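Long-range contacts in YbbR family protein (Desulfitobacterium hafniense, PDB 3LYW), which is of unknown function, the all-beta chain here being probably one YbbR domain of a longer protein: residues Val29-Tyr34 against Ile69-Ile74; Phe44-Leu49 against Lys62-Pro67. All blocks are in the same frame, centred on the assembly; numbering follows the deposited sequence.

Contact 1 (Val29-Tyr34 against Ile69-Ile74)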
ATOM      1  N   VAL A  29      -9.547   1.012  -3.026  1.00 17.73           N
ATOM      2  CA  VAL A  29      -9.488   2.462  -2.936  1.00 16.05           C
ATOM      3  C   VAL A  29     -10.638   3.156  -3.656  1.00 18.98           C
ATOM      4  O   VAL A  29     -10.912   2.877  -4.816  1.00 24.65           O
ATOM      5  CB  VAL A  29      -8.152   2.982  -3.528  1.00 19.46           C
ATOM      6  CG1 VAL A  29      -8.091   4.500  -3.449  1.00 26.54           C
ATOM      7  CG2 VAL A  29      -6.970   2.363  -2.780  1.00 21.50           C
ATOM      8  N   LYS A  30     -11.313   4.052  -2.944  1.00 19.59           N
ATOM      9  CA  LYS A  30     -12.401   4.832  -3.512  1.00 20.54           C
ATOM     10  C   LYS A  30     -11.765   6.156  -3.879  1.00 19.40           C
ATOM     11  O   LYS A  30     -10.920   6.678  -3.139  1.00 15.99           O
ATOM     12  CB  LYS A  30     -13.517   5.049  -2.491  1.00 23.55           C
ATOM     13  CG  LYS A  30     -14.292   3.786  -2.168  1.00 28.98           C
ATOM     14  CD  LYS A  30     -15.502   4.089  -1.312  1.00 36.01           C
ATOM     15  CE  LYS A  30     -16.258   2.823  -0.944  1.00 41.80           C
ATOM     16  NZ  LYS A  30     -17.358   3.112   0.023  1.00 47.91           N
ATOM     17  N   THR A  31     -12.180   6.708  -5.010  1.00 22.48           N
ATOM     18  CA  THR A  31     -11.583   7.941  -5.491  1.00 21.62           C
ATOM     19  C   THR A  31     -12.586   8.927  -6.057  1.00 19.46           C
ATOM     20  O   THR A  31     -13.748   8.585  -6.297  1.00 23.52           O
ATOM     21  CB  THR A  31     -10.596   7.632  -6.620  1.00 17.37           C
ATOM     22  OG1 THR A  31     -11.331   7.203  -7.772  1.00 23.01           O
ATOM     23  CG2 THR A  31      -9.659   6.518  -6.223  1.00 15.00           C
ATOM     24  N   GLU A  32     -12.107  10.147  -6.288  1.00 24.24           N
ATOM     25  CA  GLU A  32     -12.933  11.181  -6.883  1.00 30.34           C
ATOM     26  C   GLU A  32     -12.118  11.819  -7.994  1.00 23.13           C
ATOM     27  O   GLU A  32     -10.971  12.220  -7.780  1.00 24.37           O
ATOM     28  CB  GLU A  32     -13.343  12.227  -5.841  1.00 33.62           C
ATOM     29  CG  GLU A  32     -14.081  11.623  -4.656  1.00 49.59           C
ATOM     30  CD  GLU A  32     -14.970  12.616  -3.926  1.00 49.57           C
ATOM     31  OE1 GLU A  32     -14.507  13.738  -3.638  1.00 45.06           O
ATOM     32  OE2 GLU A  32     -16.131  12.260  -3.633  1.00 51.22           O
ATOM     33  N   GLY A  33     -12.711  11.888  -9.183  1.00 23.90           N
ATOM     34  CA  GLY A  33     -12.022  12.464 -10.319  1.00 24.86           C
ATOM     35  C   GLY A  33     -12.114  11.542 -11.516  1.00 24.39           C
ATOM     36  O   GLY A  33     -12.786  10.508 -11.456  1.00 21.65           O
ATOM     37  N   TYR A  34     -11.442  11.912 -12.603  1.00 26.17           N
ATOM     38  CA  TYR A  34     -11.455  11.110 -13.820  1.00 26.20           C
ATOM     39  C   TYR A  34     -10.046  10.927 -14.376  1.00 22.41           C
ATOM     40  O   TYR A  34      -9.193  11.803 -14.230  1.00 21.21           O
ATOM     41  CB  TYR A  34     -12.357  11.752 -14.875  1.00 29.23           C
ATOM     42  CG  TYR A  34     -12.412  10.991 -16.180  1.00 27.67           C
ATOM     43  CD1 TYR A  34     -12.840   9.671 -16.219  1.00 28.08           C
ATOM     44  CD2 TYR A  34     -12.037  11.593 -17.374  1.00 25.94           C
ATOM     45  CE1 TYR A  34     -12.892   8.971 -17.409  1.00 27.53           C
ATOM     46  CE2 TYR A  34     -12.087  10.901 -18.569  1.00 27.83           C
ATOM     47  CZ  TYR A  34     -12.515   9.590 -18.581  1.00 34.56           C
ATOM     48  OH  TYR A  34     -12.565   8.898 -19.769  1.00 33.05           O
ATOM     49  N   ILE A  69      -6.532  12.333  -9.772  1.00 27.52           N
ATOM     50  CA  ILE A  69      -7.322  11.485  -8.892  1.00 24.96           C
ATOM     51  C   ILE A  69      -7.037  11.783  -7.428  1.00 18.56           C
ATOM     52  O   ILE A  69      -5.885  11.894  -7.018  1.00 25.18           O
ATOM     53  CB  ILE A  69      -7.024   9.999  -9.143  1.00 25.85           C
ATOM     54  CG1 ILE A  69      -7.533   9.589 -10.524  1.00 22.70           C
ATOM     55  CG2 ILE A  69      -7.650   9.163  -8.053  1.00 22.81           C
ATOM     56  CD1 ILE A  69      -9.037   9.627 -10.653  1.00 29.39           C
ATOM     57  N   LYS A  70      -8.100  11.902  -6.648  1.00 24.97           N
ATOM     58  CA  LYS A  70      -7.975  12.147  -5.222  1.00 25.82           C
ATOM     59  C   LYS A  70      -8.500  10.920  -4.490  1.00 15.98           C
ATOM     60  O   LYS A  70      -9.616  10.466  -4.760  1.00 20.57           O
ATOM     61  CB  LYS A  70      -8.775  13.387  -4.833  1.00 22.46           C
ATOM     62  CG  LYS A  70      -8.293  14.642  -5.528  1.00 35.72           C
ATOM     63  CD  LYS A  70      -9.095  15.876  -5.128  1.00 48.29           C
ATOM     64  CE  LYS A  70      -8.656  17.089  -5.946  1.00 48.96           C
ATOM     65  NZ  LYS A  70      -7.183  17.288  -5.852  1.00 53.53           N
ATOM     66  N   ILE A  71      -7.689  10.389  -3.578  1.00 18.72           N
ATOM     67  CA  ILE A  71      -8.053   9.202  -2.808  1.00 16.66           C
ATOM     68  C   ILE A  71      -8.954   9.627  -1.653  1.00 19.62           C
ATOM     69  O   ILE A  71      -8.582  10.470  -0.834  1.00 18.27           O
ATOM     70  CB  ILE A  71      -6.808   8.519  -2.230  1.00 21.86           C
ATOM     71  CG1 ILE A  71      -5.804   8.234  -3.350  1.00 15.56           C
ATOM     72  CG2 ILE A  71      -7.215   7.260  -1.471  1.00 15.38           C
ATOM     73  CD1 ILE A  71      -6.341   7.425  -4.496  1.00 22.26           C
ATOM     74  N   VAL A  72     -10.149   9.058  -1.588  1.00 17.83           N
ATOM     75  CA  VAL A  72     -11.072   9.424  -0.519  1.00 25.48           C
ATOM     76  C   VAL A  72     -11.272   8.332   0.531  1.00 25.99           C
ATOM     77  O   VAL A  72     -11.743   8.597   1.634  1.00 23.64           O
ATOM     78  CB  VAL A  72     -12.449   9.818  -1.094  1.00 22.64           C
ATOM     79  CG1 VAL A  72     -12.295  10.994  -2.037  1.00 29.46           C
ATOM     80  CG2 VAL A  72     -13.066   8.647  -1.812  1.00 24.75           C
ATOM     81  N   GLU A  73     -10.928   7.096   0.194  1.00 18.69           N
ATOM     82  CA  GLU A  73     -11.097   6.003   1.143  1.00 15.98           C
ATOM     83  C   GLU A  73     -10.154   4.856   0.811  1.00 18.20           C
ATOM     84  O   GLU A  73      -9.984   4.511  -0.350  1.00 15.39           O
ATOM     85  CB  GLU A  73     -12.541   5.511   1.095  1.00 25.67           C
ATOM     86  CG  GLU A  73     -12.894   4.418   2.063  1.00 37.88           C
ATOM     87  CD  GLU A  73     -14.375   4.091   2.019  1.00 46.30           C
ATOM     88  OE1 GLU A  73     -15.192   4.941   2.437  1.00 34.60           O
ATOM     89  OE2 GLU A  73     -14.723   2.989   1.553  1.00 53.30           O
ATOM     90  N   ILE A  74      -9.546   4.271   1.839  1.00 14.33           N
ATOM     91  CA  ILE A  74      -8.619   3.162   1.651  1.00 17.69           C
ATOM     92  C   ILE A  74      -8.916   2.025   2.622  1.00 15.26           C
ATOM     93  O   ILE A  74      -8.954   2.227   3.836  1.00 17.82           O
ATOM     94  CB  ILE A  74      -7.158   3.612   1.832  1.00 14.87           C
ATOM     95  CG1 ILE A  74      -6.864   4.836   0.963  1.00 24.27           C
ATOM     96  CG2 ILE A  74      -6.204   2.473   1.497  1.00 22.20           C
ATOM     97  CD1 ILE A  74      -5.626   5.599   1.380  1.00 32.15           C
TER
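Lys30 faces both Val72 and Glu73 across an antiparallel pair of strands, a classic beta bulge at which the register between Val29-Gly33 and Ile69-Ile74 slips by one residue. The carbonyl of Lys30 takes the N-H of Val72 (N to O 2.9 Å) and, more weakly, that of Glu73, while Lys30 N returns a bond to Glu73 O. Past the bulge, Glu32 and Lys70 exchange two backbone bonds. Beside them the methyl CG1 of Val72 lies tightly against CG of Glu32, the two side chains crossing at about a right angle.

On the face that carries Lys30 and Glu73, both chains run extended, side by side and pointing the same way. Glu73 has its CG anti to the backbone N (chi1 -178°), and the extended chain beyond carries the carboxylate alongside the lysine, where OE2 lies 3.0 Å from Lys30 NZ in a salt bridge. An alanine in place of Glu73 would probably leave the Lys30 ammonium without this mate and its aliphatic chain freer to turn.

The other face is mostly apolar: CG1 of Val29 meets CG2 of Ile71 at 3.5 Å, and Ile71 CD1 reaches CG2 of Thr31. The methyl CG2 of Ile69 packs on CB of Thr31 at 3.6 Å, while the threonine hydroxyl bonds to the carbonyl O of Pro3. At the far end, Ile69 CD1 lies against the Gly33-Tyr34 peptide. The chemistry is thus divided by the strand pair, with a charged pair on one surface and aliphatic groups on the face turned toward strand 55-63, where Val29 and Ile71 touch Val63.

Contact 2 (Phe44-Leu49 against Lys62-Pro67)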
ATOM      1  N   PHE A  44      -0.027   1.277  -7.275  1.00 21.41           N
ATOM      2  CA  PHE A  44       0.163   0.499  -6.056  1.00 17.79           C
ATOM      3  C   PHE A  44      -0.130   1.259  -4.774  1.00 20.58           C
ATOM      4  O   PHE A  44      -0.077   2.495  -4.725  1.00 21.85           O
ATOM      5  CB  PHE A  44       1.610  -0.004  -5.983  1.00 23.97           C
ATOM      6  CG  PHE A  44       2.033  -0.841  -7.152  1.00 23.90           C
ATOM      7  CD1 PHE A  44       1.558  -2.134  -7.311  1.00 32.97           C
ATOM      8  CD2 PHE A  44       2.905  -0.327  -8.101  1.00 35.10           C
ATOM      9  CE1 PHE A  44       1.969  -2.919  -8.387  1.00 32.91           C
ATOM     10  CE2 PHE A  44       3.322  -1.101  -9.180  1.00 32.11           C
ATOM     11  CZ  PHE A  44       2.845  -2.392  -9.330  1.00 32.52           C
ATOM     12  N   ALA A  45      -0.446   0.494  -3.743  1.00 20.20           N
ATOM     13  CA  ALA A  45      -0.693   1.034  -2.420  1.00 15.79           C
ATOM     14  C   ALA A  45       0.610   0.632  -1.752  1.00 19.18           C
ATOM     15  O   ALA A  45       1.278  -0.289  -2.219  1.00 15.23           O
ATOM     16  CB  ALA A  45      -1.866   0.324  -1.763  1.00 23.50           C
ATOM     17  N   TYR A  46       0.986   1.289  -0.666  1.00 15.74           N
ATOM     18  CA  TYR A  46       2.235   0.911  -0.025  1.00 16.85           C
ATOM     19  C   TYR A  46       2.246   1.107   1.477  1.00 17.58           C
ATOM     20  O   TYR A  46       1.416   1.831   2.030  1.00 15.67           O
ATOM     21  CB  TYR A  46       3.396   1.710  -0.638  1.00 20.73           C
ATOM     22  CG  TYR A  46       3.377   3.188  -0.308  1.00 16.78           C
ATOM     23  CD1 TYR A  46       3.944   3.675   0.869  1.00 14.48           C
ATOM     24  CD2 TYR A  46       2.759   4.094  -1.161  1.00 19.73           C
ATOM     25  CE1 TYR A  46       3.889   5.031   1.187  1.00 20.11           C
ATOM     26  CE2 TYR A  46       2.704   5.447  -0.858  1.00 27.23           C
ATOM     27  CZ  TYR A  46       3.267   5.907   0.313  1.00 24.22           C
ATOM     28  OH  TYR A  46       3.200   7.238   0.612  1.00 20.63           O
ATOM     29  N   VAL A  47       3.176   0.411   2.122  1.00 14.97           N
ATOM     30  CA  VAL A  47       3.413   0.548   3.544  1.00 17.88           C
ATOM     31  C   VAL A  47       4.889   0.924   3.620  1.00 17.01           C
ATOM     32  O   VAL A  47       5.709   0.414   2.857  1.00 16.90           O
ATOM     33  CB  VAL A  47       3.144  -0.755   4.320  1.00 14.64           C
ATOM     34  CG1 VAL A  47       1.657  -0.995   4.392  1.00 18.36           C
ATOM     35  CG2 VAL A  47       3.850  -1.946   3.645  1.00 16.03           C
ATOM     36  N   ASP A  48       5.214   1.843   4.520  1.00 18.88           N
ATOM     37  CA  ASP A  48       6.585   2.311   4.668  1.00 17.65           C
ATOM     38  C   ASP A  48       7.193   1.695   5.925  1.00 18.01           C
ATOM     39  O   ASP A  48       6.835   2.063   7.043  1.00 19.07           O
ATOM     40  CB  ASP A  48       6.589   3.842   4.766  1.00 14.72           C
ATOM     41  CG  ASP A  48       7.973   4.432   4.604  1.00 25.76           C
ATOM     42  OD1 ASP A  48       8.953   3.657   4.584  1.00 26.04           O
ATOM     43  OD2 ASP A  48       8.081   5.671   4.499  1.00 27.66           O
ATOM     44  N   LEU A  49       8.123   0.763   5.734  1.00 17.80           N
ATOM     45  CA  LEU A  49       8.773   0.078   6.851  1.00 13.54           C
ATOM     46  C   LEU A  49      10.033   0.778   7.331  1.00 18.21           C
ATOM     47  O   LEU A  49      10.816   0.215   8.088  1.00 17.59           O
ATOM     48  CB  LEU A  49       9.118  -1.363   6.452  1.00 17.77           C
ATOM     49  CG  LEU A  49       7.983  -2.393   6.569  1.00 21.64           C
ATOM     50  CD1 LEU A  49       6.725  -1.844   5.964  1.00 19.78           C
ATOM     51  CD2 LEU A  49       8.382  -3.695   5.862  1.00 21.45           C
ATOM     52  N   LYS A  62      -0.951   3.544   2.419  1.00 16.13           N
ATOM     53  CA  LYS A  62      -0.975   4.784   1.662  1.00 18.90           C
ATOM     54  C   LYS A  62      -1.067   4.449   0.179  1.00 17.51           C
ATOM     55  O   LYS A  62      -0.844   3.310  -0.210  1.00 18.44           O
ATOM     56  CB  LYS A  62       0.305   5.569   1.946  1.00 18.93           C
ATOM     57  CG  LYS A  62       0.518   5.855   3.432  1.00 31.58           C
ATOM     58  CD  LYS A  62       1.969   6.202   3.723  1.00 34.84           C
ATOM     59  CE  LYS A  62       2.209   6.370   5.215  1.00 45.64           C
ATOM     60  NZ  LYS A  62       3.663   6.394   5.555  1.00 30.04           N
ATOM     61  N   VAL A  63      -1.376   5.438  -0.651  1.00 14.85           N
ATOM     62  CA  VAL A  63      -1.485   5.205  -2.083  1.00 18.13           C
ATOM     63  C   VAL A  63      -0.536   6.085  -2.878  1.00 22.12           C
ATOM     64  O   VAL A  63      -0.401   7.273  -2.607  1.00 19.81           O
ATOM     65  CB  VAL A  63      -2.928   5.438  -2.579  1.00 21.28           C
ATOM     66  CG1 VAL A  63      -3.000   5.265  -4.080  1.00 22.23           C
ATOM     67  CG2 VAL A  63      -3.867   4.466  -1.892  1.00 19.13           C
ATOM     68  N   GLU A  64       0.129   5.497  -3.865  1.00 22.80           N
ATOM     69  CA  GLU A  64       1.047   6.282  -4.682  1.00 23.75           C
ATOM     70  C   GLU A  64       0.199   7.320  -5.414  1.00 24.09           C
ATOM     71  O   GLU A  64      -0.927   7.034  -5.811  1.00 18.68           O
ATOM     72  CB  GLU A  64       1.772   5.388  -5.690  1.00 32.78           C
ATOM     73  CG  GLU A  64       2.400   4.157  -5.065  1.00 29.60           C
ATOM     74  CD  GLU A  64       3.215   3.349  -6.060  1.00 34.17           C
ATOM     75  OE1 GLU A  64       2.719   3.126  -7.185  1.00 46.62           O
ATOM     76  OE2 GLU A  64       4.343   2.929  -5.716  1.00 45.75           O
ATOM     77  N   PRO A  65       0.719   8.550  -5.572  1.00 32.67           N
ATOM     78  CA  PRO A  65      -0.008   9.624  -6.261  1.00 30.78           C
ATOM     79  C   PRO A  65      -0.514   9.204  -7.647  1.00 29.07           C
ATOM     80  O   PRO A  65       0.211   8.576  -8.414  1.00 28.33           O
ATOM     81  CB  PRO A  65       1.031  10.739  -6.344  1.00 39.49           C
ATOM     82  CG  PRO A  65       1.809  10.556  -5.078  1.00 41.90           C
ATOM     83  CD  PRO A  65       1.995   9.047  -5.024  1.00 33.81           C
ATOM     84  N   ILE A  66      -1.764   9.540  -7.948  1.00 27.06           N
ATOM     85  CA  ILE A  66      -2.365   9.226  -9.245  1.00 30.61           C
ATOM     86  C   ILE A  66      -2.844  10.527  -9.873  1.00 24.50           C
ATOM     87  O   ILE A  66      -3.659  11.230  -9.290  1.00 23.14           O
ATOM     88  CB  ILE A  66      -3.592   8.309  -9.098  1.00 29.88           C
ATOM     89  CG1 ILE A  66      -3.199   7.010  -8.400  1.00 27.83           C
ATOM     90  CG2 ILE A  66      -4.181   8.009 -10.466  1.00 26.90           C
ATOM     91  CD1 ILE A  66      -4.391   6.128  -8.064  1.00 27.74           C
ATOM     92  N   PRO A  67      -2.351  10.859 -11.074  1.00 25.63           N
ATOM     93  CA  PRO A  67      -2.771  12.100 -11.732  1.00 27.57           C
ATOM     94  C   PRO A  67      -4.287  12.271 -11.863  1.00 26.19           C
ATOM     95  O   PRO A  67      -5.009  11.344 -12.227  1.00 23.41           O
ATOM     96  CB  PRO A  67      -2.080  12.017 -13.091  1.00 26.26           C
ATOM     97  CG  PRO A  67      -0.824  11.257 -12.774  1.00 30.49           C
ATOM     98  CD  PRO A  67      -1.333  10.159 -11.874  1.00 25.28           C
TER
HETATM   99  O   HOH W   1       1.339   8.797  -0.718  1.00 28.79           O
HETATM  100  O   HOH W   2       5.869   6.990   3.988  1.00 29.46           O
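The torsions of Tyr46 turn its ring across Lys62, its partner on the next strand: CG sits between the backbone N and the carbonyl carbon (chi1 69°), and chi2 of 85° sets the ring with one face to Lys62 CB. That carbon stands 3.7 Å from the ring centroid, offset toward the rim, a CH-pi contact. Lys62 CG lies anti to its own carbonyl carbon, and from there the extended chain crosses the hydroxyl end of the ring obliquely, from CB over CZ to CD, which is 3.4 Å from CE1 of Tyr46 and also close to OH.

The polar ends are joined through water. One molecule lies 2.8 Å from Tyr46 OH and donates to Val63 O, tying the ring to the opposing backbone. A second accepts from Lys62 NZ and donates to Asp48 OD2 (2.6 Å to the water oxygen), bridging opposite charges whose own atoms do not touch; the other carboxylate oxygen, OD1, bonds to Ser50 OG. Beneath these side chains Tyr46 and Lys62 form a hydrogen-bonded antiparallel pair, with Tyr46 N 2.8 Å from Lys62 O.

Where the regular pairing ends, Glu64 N still bonds to Phe44 O, nearly straight at 171°. The Glu64 side chain lies alongside that of Phe44, and OE1 comes to the edge of the phenyl ring, near its plane, while receiving a weak bond from Phe44 N.

These residues join strands 44-48 and 55-63 of a beta hairpin. On its other side strand 44-48 runs parallel to strand 4-12, bonded through Ala45 and Val47, and Val47 also packs on Val79 and Leu81 of strand 69-85, which itself pairs with strand 55-63.

The two contacts lie in one mixed beta sheet, their centres about 12 Å apart. In chain order strand 26-33 comes first, then the hairpin of strands 44-48 and 55-63, and finally strand 69-85; contact 2 is therefore made wholly within the stretch of chain that contact 1 closes. Strand 69-85, a partner in contact 1, lies beside strand 55-63 of the contact 2 hairpin and pairs with it. The contacts also touch directly: Val63 packs against Val29, Ile71 and Ile74, and Ile66 meets Ile71. This joins the end of the domain holding contact 1 to its middle, an example of distant and local strand pairings meeting through one apolar patch.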